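Local structure of benzoylformate decarboxylase (Mycobacterium smegmatis, 4Q9D) at residues V45-E50 and L54-G59; V70-A75 and G79-S84; A411-A416 and I441-T446. The protein belongs to the thiamine pyrophosphate-dependent enzymes, multidomain proteins with cofactor-binding domains at both ends of the chain, and here carries magnesium in a four-chain assembly. One frame throughout, in Å; residues are numbered along the deposited sequence.

Interaction 1: V45-E50 and L54-G59; sequences VLSLQE and LAMADG
L54 meets E50 one helical turn back: L54 N donates to E50 O at 3.1 Å, and L54 CB lies 3.8 Å from the same carbonyl oxygen. This bond belongs to the first turn of helix 50-64, whose start is capped by Q49, where the side-chain OE1 accepts from A51 N. The L54 side chain continues past the first segment to A81 and to S84 and A88 of helix 82-90, while the carboxylate of E50 leads away from 54-59 and its OE1 accepts a hydrogen bond from N80 ND2. Strand 43-46, helix 50-64 and strand 68-72 form a beta-alpha-beta crossover in the parallel sheet of the N-terminal cofactor-binding domain, passing over strand 22-25. Within 54-59, M56 alone carries its side chain to V45 of strand 43-46. Its CG stands anti to the backbone N (chi1 -158°) and the chain stays extended through the second torsion (chi2 176°), which together set SD 3.7 Å from V45 CG1. The bend at the third torsion (chi3 -65°) only turns the terminal methyl CE, which swings toward S47. The two side chains of V45 and M56 meet at a slant, so that the sulfur rather than a long methylene flank does the touching. The valine offers the methyl that lies anti to its own backbone N. The approach of S47 to the end of M56 is too close in the model and remains doubtful. V45 bonds to V23 and G25 through its backbone, and both V45 and M56 pack on F24 of strand 22-25 and on T446 of helix 443-449.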
ATOM      1  N   VAL B  45     -21.852   3.434  22.777  1.00 25.62           N
ATOM      2  CA  VAL B  45     -22.101   4.863  22.597  1.00 21.59           C
ATOM      3  C   VAL B  45     -22.371   5.138  21.136  1.00 22.78           C
ATOM      4  O   VAL B  45     -21.470   5.054  20.315  1.00 24.91           O
ATOM      5  CB  VAL B  45     -20.915   5.741  23.106  1.00 22.48           C
ATOM      6  CG1 VAL B  45     -21.235   7.235  22.900  1.00 20.74           C
ATOM      7  CG2 VAL B  45     -20.629   5.437  24.596  1.00 16.53           C
ATOM      8  N   LEU B  46     -23.617   5.464  20.816  1.00 22.27           N
ATOM      9  CA  LEU B  46     -24.022   5.735  19.448  1.00 27.56           C
ATOM     10  C   LEU B  46     -23.777   7.189  19.018  1.00 25.44           C
ATOM     11  O   LEU B  46     -24.188   8.129  19.725  1.00 23.53           O
ATOM     12  CB  LEU B  46     -25.519   5.432  19.295  1.00 23.69           C
ATOM     13  CG  LEU B  46     -26.117   5.812  17.934  1.00 22.86           C
ATOM     14  CD1 LEU B  46     -25.593   4.923  16.820  1.00 22.78           C
ATOM     15  CD2 LEU B  46     -27.661   5.819  17.978  1.00 23.52           C
ATOM     16  N   SER B  47     -23.125   7.345  17.864  1.00 19.74           N
ATOM     17  CA  SER B  47     -22.974   8.618  17.156  1.00 26.76           C
ATOM     18  C   SER B  47     -23.715   8.509  15.861  1.00 20.66           C
ATOM     19  O   SER B  47     -23.706   7.436  15.246  1.00 20.82           O
ATOM     20  CB  SER B  47     -21.498   8.869  16.764  1.00 22.36           C
ATOM     21  OG  SER B  47     -20.737   9.213  17.888  1.00 36.80           O
ATOM     22  N   LEU B  48     -24.261   9.635  15.399  1.00 24.12           N
ATOM     23  CA  LEU B  48     -24.986   9.695  14.136  1.00 26.52           C
ATOM     24  C   LEU B  48     -24.122   9.625  12.868  1.00 26.55           C
ATOM     25  O   LEU B  48     -24.663   9.438  11.778  1.00 21.31           O
ATOM     26  CB  LEU B  48     -25.882  10.944  14.093  1.00 20.77           C
ATOM     27  CG  LEU B  48     -26.941  10.932  15.229  1.00 24.64           C
ATOM     28  CD1 LEU B  48     -27.775  12.208  15.257  1.00 17.34           C
ATOM     29  CD2 LEU B  48     -27.843   9.723  15.103  1.00 19.17           C
ATOM     30  N   GLN B  49     -22.808   9.815  12.992  1.00 22.69           N
ATOM     31  CA  GLN B  49     -21.904   9.706  11.836  1.00 22.90           C
ATOM     32  C   GLN B  49     -20.541   9.271  12.338  1.00 17.35           C
ATOM     33  O   GLN B  49     -20.154   9.616  13.463  1.00 20.89           O
ATOM     34  CB  GLN B  49     -21.799  11.030  11.054  1.00 22.47           C
ATOM     35  CG  GLN B  49     -21.418  10.862   9.535  1.00 27.36           C
ATOM     36  CD  GLN B  49     -19.941  11.195   9.221  1.00 24.06           C
ATOM     37  OE1 GLN B  49     -19.144  11.457  10.129  1.00 25.35           O
ATOM     38  NE2 GLN B  49     -19.589  11.203   7.927  1.00 24.46           N
ATOM     39  N   GLU B  50     -19.816   8.520  11.507  1.00 20.25           N
ATOM     40  CA  GLU B  50     -18.588   7.856  11.937  1.00 18.41           C
ATOM     41  C   GLU B  50     -17.431   8.796  12.260  1.00 19.90           C
ATOM     42  O   GLU B  50     -16.605   8.464  13.114  1.00 18.11           O
ATOM     43  CB  GLU B  50     -18.148   6.801  10.915  1.00 21.30           C
ATOM     44  CG  GLU B  50     -19.059   5.613  10.873  1.00 19.86           C
ATOM     45  CD  GLU B  50     -20.219   5.766   9.871  1.00 23.99           C
ATOM     46  OE1 GLU B  50     -20.413   6.876   9.297  1.00 21.97           O
ATOM     47  OE2 GLU B  50     -20.916   4.739   9.649  1.00 25.89           O
ATOM     48  N   LEU B  54     -15.429   8.142  15.938  1.00 18.20           N
ATOM     49  CA  LEU B  54     -14.025   7.892  16.190  1.00 18.85           C
ATOM     50  C   LEU B  54     -13.391   9.047  17.002  1.00 18.66           C
ATOM     51  O   LEU B  54     -12.609   8.794  17.912  1.00 21.03           O
ATOM     52  CB  LEU B  54     -13.290   7.622  14.872  1.00 14.05           C
ATOM     53  CG  LEU B  54     -11.882   7.017  14.960  1.00 21.61           C
ATOM     54  CD1 LEU B  54     -11.533   6.354  13.638  1.00 17.15           C
ATOM     55  CD2 LEU B  54     -10.844   8.157  15.274  1.00 13.60           C
ATOM     56  N   ALA B  55     -13.764  10.298  16.706  1.00 17.85           N
ATOM     57  CA  ALA B  55     -13.237  11.452  17.455  1.00 17.06           C
ATOM     58  C   ALA B  55     -13.746  11.424  18.894  1.00 19.86           C
ATOM     59  O   ALA B  55     -13.045  11.819  19.805  1.00 19.92           O
ATOM     60  CB  ALA B  55     -13.624  12.791  16.759  1.00 15.10           C
ATOM     61  N   MET B  56     -14.966  10.923  19.091  1.00 17.06           N
ATOM     62  CA  MET B  56     -15.531  10.758  20.429  1.00 20.97           C
ATOM     63  C   MET B  56     -14.702   9.729  21.206  1.00 22.96           C
ATOM     64  O   MET B  56     -14.369   9.937  22.376  1.00 21.21           O
ATOM     65  CB  MET B  56     -16.986  10.282  20.318  1.00 20.69           C
ATOM     66  CG  MET B  56     -17.865  10.554  21.515  1.00 20.50           C
ATOM     67  SD  MET B  56     -19.568  10.033  21.172  1.00 24.96           S
ATOM     68  CE  MET B  56     -19.972  11.194  19.853  1.00 19.63           C
ATOM     69  N   ALA B  57     -14.350   8.626  20.547  1.00 19.62           N
ATOM     70  CA  ALA B  57     -13.551   7.589  21.190  1.00 19.78           C
ATOM     71  C   ALA B  57     -12.207   8.162  21.541  1.00 17.62           C
ATOM     72  O   ALA B  57     -11.655   7.851  22.597  1.00 23.71           O
ATOM     73  CB  ALA B  57     -13.377   6.357  20.261  1.00 14.11           C
ATOM     74  N   ASP B  58     -11.678   8.997  20.644  1.00 16.86           N
ATOM     75  CA  ASP B  58     -10.381   9.655  20.849  1.00 20.79           C
ATOM     76  C   ASP B  58     -10.450  10.477  22.156  1.00 18.70           C
ATOM     77  O   ASP B  58      -9.629  10.309  23.063  1.00 22.54           O
ATOM     78  CB  ASP B  58     -10.090  10.560  19.637  1.00 15.36           C
ATOM     79  CG  ASP B  58      -8.692  11.155  19.632  1.00 20.16           C
ATOM     80  OD1 ASP B  58      -7.884  10.926  20.571  1.00 19.88           O
ATOM     81  OD2 ASP B  58      -8.376  11.853  18.625  1.00 20.41           O
ATOM     82  N   GLY B  59     -11.457  11.333  22.278  1.00 17.62           N
ATOM     83  CA  GLY B  59     -11.605  12.125  23.498  1.00 18.46           C
ATOM     84  C   GLY B  59     -11.793  11.273  24.753  1.00 21.11           C
ATOM     85  O   GLY B  59     -11.224  11.570  25.807  1.00 20.70           O
TER

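Interaction 2: V70-A75 and G79-S84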
ATOM      1  N   VAL B  70     -13.649   1.167  18.810  1.00 20.04           N
ATOM      2  CA  VAL B  70     -14.548   1.799  17.879  1.00 21.44           C
ATOM      3  C   VAL B  70     -15.062   0.709  16.937  1.00 24.34           C
ATOM      4  O   VAL B  70     -14.314  -0.224  16.608  1.00 24.99           O
ATOM      5  CB  VAL B  70     -13.790   2.884  17.118  1.00 16.69           C
ATOM      6  CG1 VAL B  70     -14.696   3.563  16.121  1.00 18.35           C
ATOM      7  CG2 VAL B  70     -13.225   3.921  18.129  1.00 19.22           C
ATOM      8  N   ASN B  71     -16.331   0.791  16.528  1.00 20.04           N
ATOM      9  CA  ASN B  71     -16.869  -0.213  15.602  1.00 16.27           C
ATOM     10  C   ASN B  71     -17.576   0.455  14.457  1.00 21.90           C
ATOM     11  O   ASN B  71     -18.504   1.221  14.681  1.00 20.69           O
ATOM     12  CB  ASN B  71     -17.794  -1.210  16.345  1.00 18.98           C
ATOM     13  CG  ASN B  71     -18.303  -2.336  15.439  1.00 24.65           C
ATOM     14  OD1 ASN B  71     -19.512  -2.505  15.292  1.00 25.14           O
ATOM     15  ND2 ASN B  71     -17.378  -3.107  14.830  1.00 17.51           N
ATOM     16  N   LEU B  72     -17.123   0.171  13.233  1.00 20.80           N
ATOM     17  CA  LEU B  72     -17.549   0.928  12.053  1.00 22.38           C
ATOM     18  C   LEU B  72     -18.118  -0.013  10.991  1.00 22.90           C
ATOM     19  O   LEU B  72     -17.768  -1.192  10.933  1.00 19.20           O
ATOM     20  CB  LEU B  72     -16.336   1.697  11.446  1.00 19.32           C
ATOM     21  CG  LEU B  72     -15.560   2.612  12.404  1.00 22.65           C
ATOM     22  CD1 LEU B  72     -14.365   3.337  11.722  1.00 17.18           C
ATOM     23  CD2 LEU B  72     -16.488   3.633  12.984  1.00 22.68           C
ATOM     24  N   HIS B  73     -18.977   0.523  10.139  1.00 22.50           N
ATOM     25  CA  HIS B  73     -19.670  -0.252   9.125  1.00 22.50           C
ATOM     26  C   HIS B  73     -18.860  -0.470   7.808  1.00 24.27           C
ATOM     27  O   HIS B  73     -18.914   0.362   6.881  1.00 19.62           O
ATOM     28  CB  HIS B  73     -20.970   0.487   8.769  1.00 21.17           C
ATOM     29  CG  HIS B  73     -21.825  -0.250   7.793  1.00 25.02           C
ATOM     30  ND1 HIS B  73     -22.070  -1.610   7.901  1.00 25.83           N
ATOM     31  CD2 HIS B  73     -22.500   0.170   6.693  1.00 24.28           C
ATOM     32  CE1 HIS B  73     -22.857  -1.992   6.910  1.00 24.32           C
ATOM     33  NE2 HIS B  73     -23.147  -0.931   6.168  1.00 26.80           N
ATOM     34  N   THR B  74     -18.169  -1.601   7.727  1.00 17.25           N
ATOM     35  CA  THR B  74     -17.404  -2.018   6.536  1.00 18.09           C
ATOM     36  C   THR B  74     -16.639  -0.853   5.868  1.00 23.89           C
ATOM     37  O   THR B  74     -16.079   0.007   6.577  1.00 20.81           O
ATOM     38  CB  THR B  74     -18.306  -2.855   5.538  1.00 23.75           C
ATOM     39  OG1 THR B  74     -17.528  -3.291   4.415  1.00 21.30           O
ATOM     40  CG2 THR B  74     -19.528  -2.057   5.045  1.00 19.75           C
ATOM     41  N   ALA B  75     -16.584  -0.807   4.537  1.00 19.21           N
ATOM     42  CA  ALA B  75     -15.726   0.202   3.882  1.00 25.24           C
ATOM     43  C   ALA B  75     -16.288   1.619   4.034  1.00 27.75           C
ATOM     44  O   ALA B  75     -15.534   2.597   4.157  1.00 23.26           O
ATOM     45  CB  ALA B  75     -15.538  -0.115   2.397  1.00 21.10           C
ATOM     46  N   GLY B  79     -14.545   4.490   5.961  1.00 18.36           N
ATOM     47  CA  GLY B  79     -14.144   5.627   5.161  1.00 18.87           C
ATOM     48  C   GLY B  79     -14.586   6.939   5.785  1.00 21.02           C
ATOM     49  O   GLY B  79     -13.817   7.884   5.812  1.00 19.19           O
ATOM     50  N   ASN B  80     -15.823   6.988   6.294  1.00 21.50           N
ATOM     51  CA  ASN B  80     -16.349   8.199   6.923  1.00 22.35           C
ATOM     52  C   ASN B  80     -15.519   8.664   8.113  1.00 21.41           C
ATOM     53  O   ASN B  80     -15.535   9.840   8.452  1.00 21.30           O
ATOM     54  CB  ASN B  80     -17.796   7.968   7.382  1.00 19.24           C
ATOM     55  CG  ASN B  80     -18.799   8.083   6.247  1.00 29.83           C
ATOM     56  OD1 ASN B  80     -18.480   8.533   5.119  1.00 21.16           O
ATOM     57  ND2 ASN B  80     -20.027   7.684   6.536  1.00 21.70           N
ATOM     58  N   ALA B  81     -14.818   7.726   8.754  1.00 20.69           N
ATOM     59  CA  ALA B  81     -14.001   7.999   9.950  1.00 18.90           C
ATOM     60  C   ALA B  81     -12.535   8.345   9.667  1.00 20.22           C
ATOM     61  O   ALA B  81     -11.791   8.604  10.608  1.00 21.50           O
ATOM     62  CB  ALA B  81     -14.071   6.786  10.949  1.00 16.67           C
ATOM     63  N   MET B  82     -12.103   8.299   8.398  1.00 18.16           N
ATOM     64  CA  MET B  82     -10.664   8.414   8.097  1.00 22.50           C
ATOM     65  C   MET B  82     -10.093   9.763   8.494  1.00 16.78           C
ATOM     66  O   MET B  82      -8.913   9.846   8.780  1.00 21.13           O
ATOM     67  CB  MET B  82     -10.346   8.182   6.602  1.00 15.55           C
ATOM     68  CG  MET B  82     -10.671   6.792   6.096  1.00 28.83           C
ATOM     69  SD  MET B  82      -9.368   5.715   6.611  1.00 38.77           S
ATOM     70  CE  MET B  82      -7.901   6.486   5.785  1.00 32.33           C
ATOM     71  N   GLY B  83     -10.906  10.821   8.468  1.00 16.76           N
ATOM     72  CA  GLY B  83     -10.416  12.142   8.864  1.00 17.74           C
ATOM     73  C   GLY B  83     -10.119  12.181  10.356  1.00 20.89           C
ATOM     74  O   GLY B  83      -9.078  12.667  10.806  1.00 21.01           O
ATOM     75  N   SER B  84     -11.051  11.690  11.154  1.00 20.25           N
ATOM     76  CA  SER B  84     -10.821  11.597  12.602  1.00 18.38           C
ATOM     77  C   SER B  84      -9.683  10.620  12.900  1.00 18.92           C
ATOM     78  O   SER B  84      -8.943  10.786  13.867  1.00 20.28           O
ATOM     79  CB  SER B  84     -12.100  11.129  13.317  1.00 18.87           C
ATOM     80  OG  SER B  84     -13.141  12.055  13.142  1.00 19.24           O
TER
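Strand 68-72 of the N-terminal parallel sheet runs through a short connection into helix 74-80, which breaks at A81 and gives way to helix 82-90, and the contact closes this strand-to-helix connection on itself. At the strand end L72, the last strand residue, reaches A81 at the break: L72 CD1 lies 3.5 Å from A81 CB, a methyl meeting a methyl. The leucine is turned with CG anti to its carbonyl carbon (chi1 -54°), and its extended second torsion carries CD1 on to the helix break. L72 also packs on I97 of the adjacent strand 95-101. At the helix the main chain makes the bond: G79 N donates to A75 O at 2.8 Å, an i to i+4 step of helix 74-80. G79 has no side chain beside this close backbone approach. Its own carbonyl O is taken by M82 N at 3.1 Å, a three-residue step that ties the end of one helix to the start of the next around A81. Between strand and helix, T74 CG2 sits 3.7 Å above the centre of one face of the H73 ring, while E31 binds H73 ND1 through OE1 and T74 N through OE2. A75, N80 and M82 pack on V86, G83 and G79 of the second subunit, so this connection lies at a subunit interface. Farther along, S84 OG is satisfied by A51 O of helix 50-64. Across the two segments the chemistry is one backbone bond and one methyl pair, all buried; this contact therefore rests on close packing and helical geometry, with no charged pair bridging it.

Interaction 3: A411-A416 and I441-T446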
ATOM      1  N   ALA B 411     -15.044  15.145  20.276  1.00 20.38           N
ATOM      2  CA  ALA B 411     -14.065  14.896  21.340  1.00 16.31           C
ATOM      3  C   ALA B 411     -14.567  15.394  22.701  1.00 19.39           C
ATOM      4  O   ALA B 411     -14.347  14.744  23.730  1.00 20.61           O
ATOM      5  CB  ALA B 411     -12.709  15.552  21.001  1.00 19.41           C
ATOM      6  N   ALA B 412     -15.228  16.550  22.714  1.00 19.04           N
ATOM      7  CA  ALA B 412     -15.815  17.048  23.964  1.00 19.81           C
ATOM      8  C   ALA B 412     -16.821  16.046  24.568  1.00 22.13           C
ATOM      9  O   ALA B 412     -16.875  15.867  25.782  1.00 23.77           O
ATOM     10  CB  ALA B 412     -16.493  18.406  23.741  1.00 17.47           C
ATOM     11  N   VAL B 413     -17.644  15.439  23.715  1.00 22.64           N
ATOM     12  CA  VAL B 413     -18.621  14.449  24.145  1.00 17.60           C
ATOM     13  C   VAL B 413     -17.865  13.239  24.712  1.00 19.38           C
ATOM     14  O   VAL B 413     -18.195  12.728  25.784  1.00 24.39           O
ATOM     15  CB  VAL B 413     -19.522  13.990  22.966  1.00 21.19           C
ATOM     16  CG1 VAL B 413     -20.539  12.916  23.435  1.00 16.59           C
ATOM     17  CG2 VAL B 413     -20.265  15.169  22.363  1.00 19.52           C
ATOM     18  N   GLY B 414     -16.833  12.789  23.992  1.00 21.06           N
ATOM     19  CA  GLY B 414     -15.978  11.718  24.490  1.00 19.47           C
ATOM     20  C   GLY B 414     -15.287  12.026  25.818  1.00 25.89           C
ATOM     21  O   GLY B 414     -15.227  11.181  26.701  1.00 21.72           O
ATOM     22  N   ILE B 415     -14.747  13.238  25.954  1.00 22.51           N
ATOM     23  CA  ILE B 415     -14.089  13.637  27.196  1.00 25.74           C
ATOM     24  C   ILE B 415     -15.070  13.625  28.369  1.00 23.33           C
ATOM     25  O   ILE B 415     -14.756  13.131  29.449  1.00 21.47           O
ATOM     26  CB  ILE B 415     -13.440  15.045  27.056  1.00 24.91           C
ATOM     27  CG1 ILE B 415     -12.218  14.972  26.119  1.00 19.86           C
ATOM     28  CG2 ILE B 415     -13.025  15.583  28.435  1.00 20.90           C
ATOM     29  CD1 ILE B 415     -11.928  16.326  25.366  1.00 21.18           C
ATOM     30  N   ALA B 416     -16.271  14.153  28.154  1.00 20.73           N
ATOM     31  CA  ALA B 416     -17.257  14.165  29.241  1.00 26.69           C
ATOM     32  C   ALA B 416     -17.723  12.746  29.608  1.00 24.46           C
ATOM     33  O   ALA B 416     -17.895  12.434  30.794  1.00 25.13           O
ATOM     34  CB  ALA B 416     -18.443  15.062  28.893  1.00 18.77           C
ATOM     35  N   ILE B 441     -21.418  18.396  13.708  1.00 21.90           N
ATOM     36  CA  ILE B 441     -22.515  18.937  14.480  1.00 21.05           C
ATOM     37  C   ILE B 441     -23.421  17.852  15.080  1.00 26.12           C
ATOM     38  O   ILE B 441     -23.899  18.002  16.209  1.00 21.77           O
ATOM     39  CB  ILE B 441     -23.327  19.992  13.643  1.00 22.49           C
ATOM     40  CG1 ILE B 441     -24.194  20.888  14.552  1.00 23.94           C
ATOM     41  CG2 ILE B 441     -24.114  19.342  12.499  1.00 21.07           C
ATOM     42  CD1 ILE B 441     -24.687  22.175  13.790  1.00 27.46           C
ATOM     43  N   GLN B 442     -23.608  16.736  14.377  1.00 23.31           N
ATOM     44  CA  GLN B 442     -24.493  15.668  14.884  1.00 21.30           C
ATOM     45  C   GLN B 442     -23.992  15.069  16.190  1.00 21.24           C
ATOM     46  O   GLN B 442     -24.753  14.391  16.894  1.00 21.12           O
ATOM     47  CB  GLN B 442     -24.693  14.528  13.846  1.00 22.55           C
ATOM     48  CG  GLN B 442     -24.936  15.020  12.394  1.00 21.80           C
ATOM     49  CD  GLN B 442     -23.634  15.091  11.604  1.00 23.30           C
ATOM     50  OE1 GLN B 442     -22.610  15.540  12.132  1.00 26.96           O
ATOM     51  NE2 GLN B 442     -23.651  14.592  10.353  1.00 22.49           N
ATOM     52  N   ALA B 443     -22.710  15.263  16.508  1.00 22.93           N
ATOM     53  CA  ALA B 443     -22.204  14.710  17.773  1.00 22.49           C
ATOM     54  C   ALA B 443     -22.967  15.292  18.976  1.00 22.12           C
ATOM     55  O   ALA B 443     -23.001  14.670  20.014  1.00 22.88           O
ATOM     56  CB  ALA B 443     -20.703  14.949  17.939  1.00 19.54           C
ATOM     57  N   ILE B 444     -23.543  16.496  18.853  1.00 20.37           N
ATOM     58  CA  ILE B 444     -24.198  17.092  20.021  1.00 25.88           C
ATOM     59  C   ILE B 444     -25.452  16.290  20.444  1.00 21.62           C
ATOM     60  O   ILE B 444     -25.889  16.358  21.590  1.00 28.87           O
ATOM     61  CB  ILE B 444     -24.524  18.590  19.824  1.00 21.67           C
ATOM     62  CG1 ILE B 444     -25.604  18.787  18.781  1.00 16.75           C
ATOM     63  CG2 ILE B 444     -23.265  19.370  19.423  1.00 17.57           C
ATOM     64  CD1 ILE B 444     -25.820  20.288  18.460  1.00 23.72           C
ATOM     65  N   TRP B 445     -25.980  15.489  19.524  1.00 20.98           N
ATOM     66  CA  TRP B 445     -27.124  14.618  19.817  1.00 18.22           C
ATOM     67  C   TRP B 445     -26.712  13.605  20.865  1.00 21.45           C
ATOM     68  O   TRP B 445     -27.471  13.311  21.784  1.00 22.63           O
ATOM     69  CB  TRP B 445     -27.602  13.898  18.540  1.00 19.65           C
ATOM     70  CG  TRP B 445     -28.739  12.957  18.763  1.00 21.13           C
ATOM     71  CD1 TRP B 445     -30.065  13.284  18.874  1.00 22.18           C
ATOM     72  CD2 TRP B 445     -28.667  11.526  18.874  1.00 23.19           C
ATOM     73  NE1 TRP B 445     -30.814  12.148  19.062  1.00 22.40           N
ATOM     74  CE2 TRP B 445     -29.992  11.055  19.065  1.00 27.12           C
ATOM     75  CE3 TRP B 445     -27.612  10.597  18.853  1.00 21.47           C
ATOM     76  CZ2 TRP B 445     -30.298   9.688  19.233  1.00 20.18           C
ATOM     77  CZ3 TRP B 445     -27.918   9.222  19.003  1.00 22.03           C
ATOM     78  CH2 TRP B 445     -29.248   8.793  19.190  1.00 24.64           C
ATOM     79  N   THR B 446     -25.512  13.053  20.715  1.00 20.91           N
ATOM     80  CA  THR B 446     -24.988  12.113  21.703  1.00 21.55           C
ATOM     81  C   THR B 446     -24.802  12.800  23.063  1.00 23.82           C
ATOM     82  O   THR B 446     -25.068  12.201  24.106  1.00 23.54           O
ATOM     83  CB  THR B 446     -23.645  11.504  21.220  1.00 20.02           C
ATOM     84  OG1 THR B 446     -23.839  10.880  19.954  1.00 19.26           O
ATOM     85  CG2 THR B 446     -23.103  10.461  22.213  1.00 16.90           C
TER
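V413 of helix 408-421 faces T446 and A443 of 441-446, and it supplies every side-chain contact that 411-416 makes here. The two methyls of V413 are split between two targets. CG1, anti to the backbone N (chi1 179°), lies 3.8 Å from T446 CG2 and 4.1 Å from T446 CB, with the valine and threonine side chains crossing near a right angle. CG2 turns instead to the backbone, 3.6 Å from A443 O, and stands farther from the methyl of A443, 4.5 Å from its CB. That carbonyl is also the acceptor of a weak bond from T446 N; the valine methyl thus rests beside an oxygen that already has a partner, and no hydrogen bond spans the two segments. The threonine is turned with its hydroxyl anti to its own carbonyl carbon (chi1 -57°); its methyl is thereby presented to V413, while the OG1 end is satisfied by L46 O of strand 43-46. Past V413, I415 packs on A63 of helix 50-64 and A416 on I454. The second segment follows helix 434-439, which begins at D434, a ligand of magnesium together with N461 and E463; Q442 and W445 reach the second subunit, bonding to its Q438 O and P485 O. V413 also packs on I454 and L452, which places the two helices against strand 454-460 in the parallel sheet of the C-terminal cofactor-binding domain, and M56 of helix 50-64 touches both V413 and T446, so the N-terminal domain also meets this contact.

All three contacts are buried, interaction 2 partly by the second subunit, and none joins its segments by a salt bridge. Interactions 1 and 2 both serve the N-terminal sheet and touch each other: interaction 1 sets strand 43-46 against helix 50-64, interaction 2 sets strand 68-72 against the break between two helices. Each combines one i to i+4 backbone bond with one apolar meeting, through sulfur in the first and between methyls in the second. Interaction 3 belongs to the C-terminal domain, links two helices and has no hydrogen bond across it. Interactions 1 and 3 touch, their centres about 7 Å apart, so they form a junction between the two domains; interactions 2 and 3 stay about 8 Å apart at their nearest atoms.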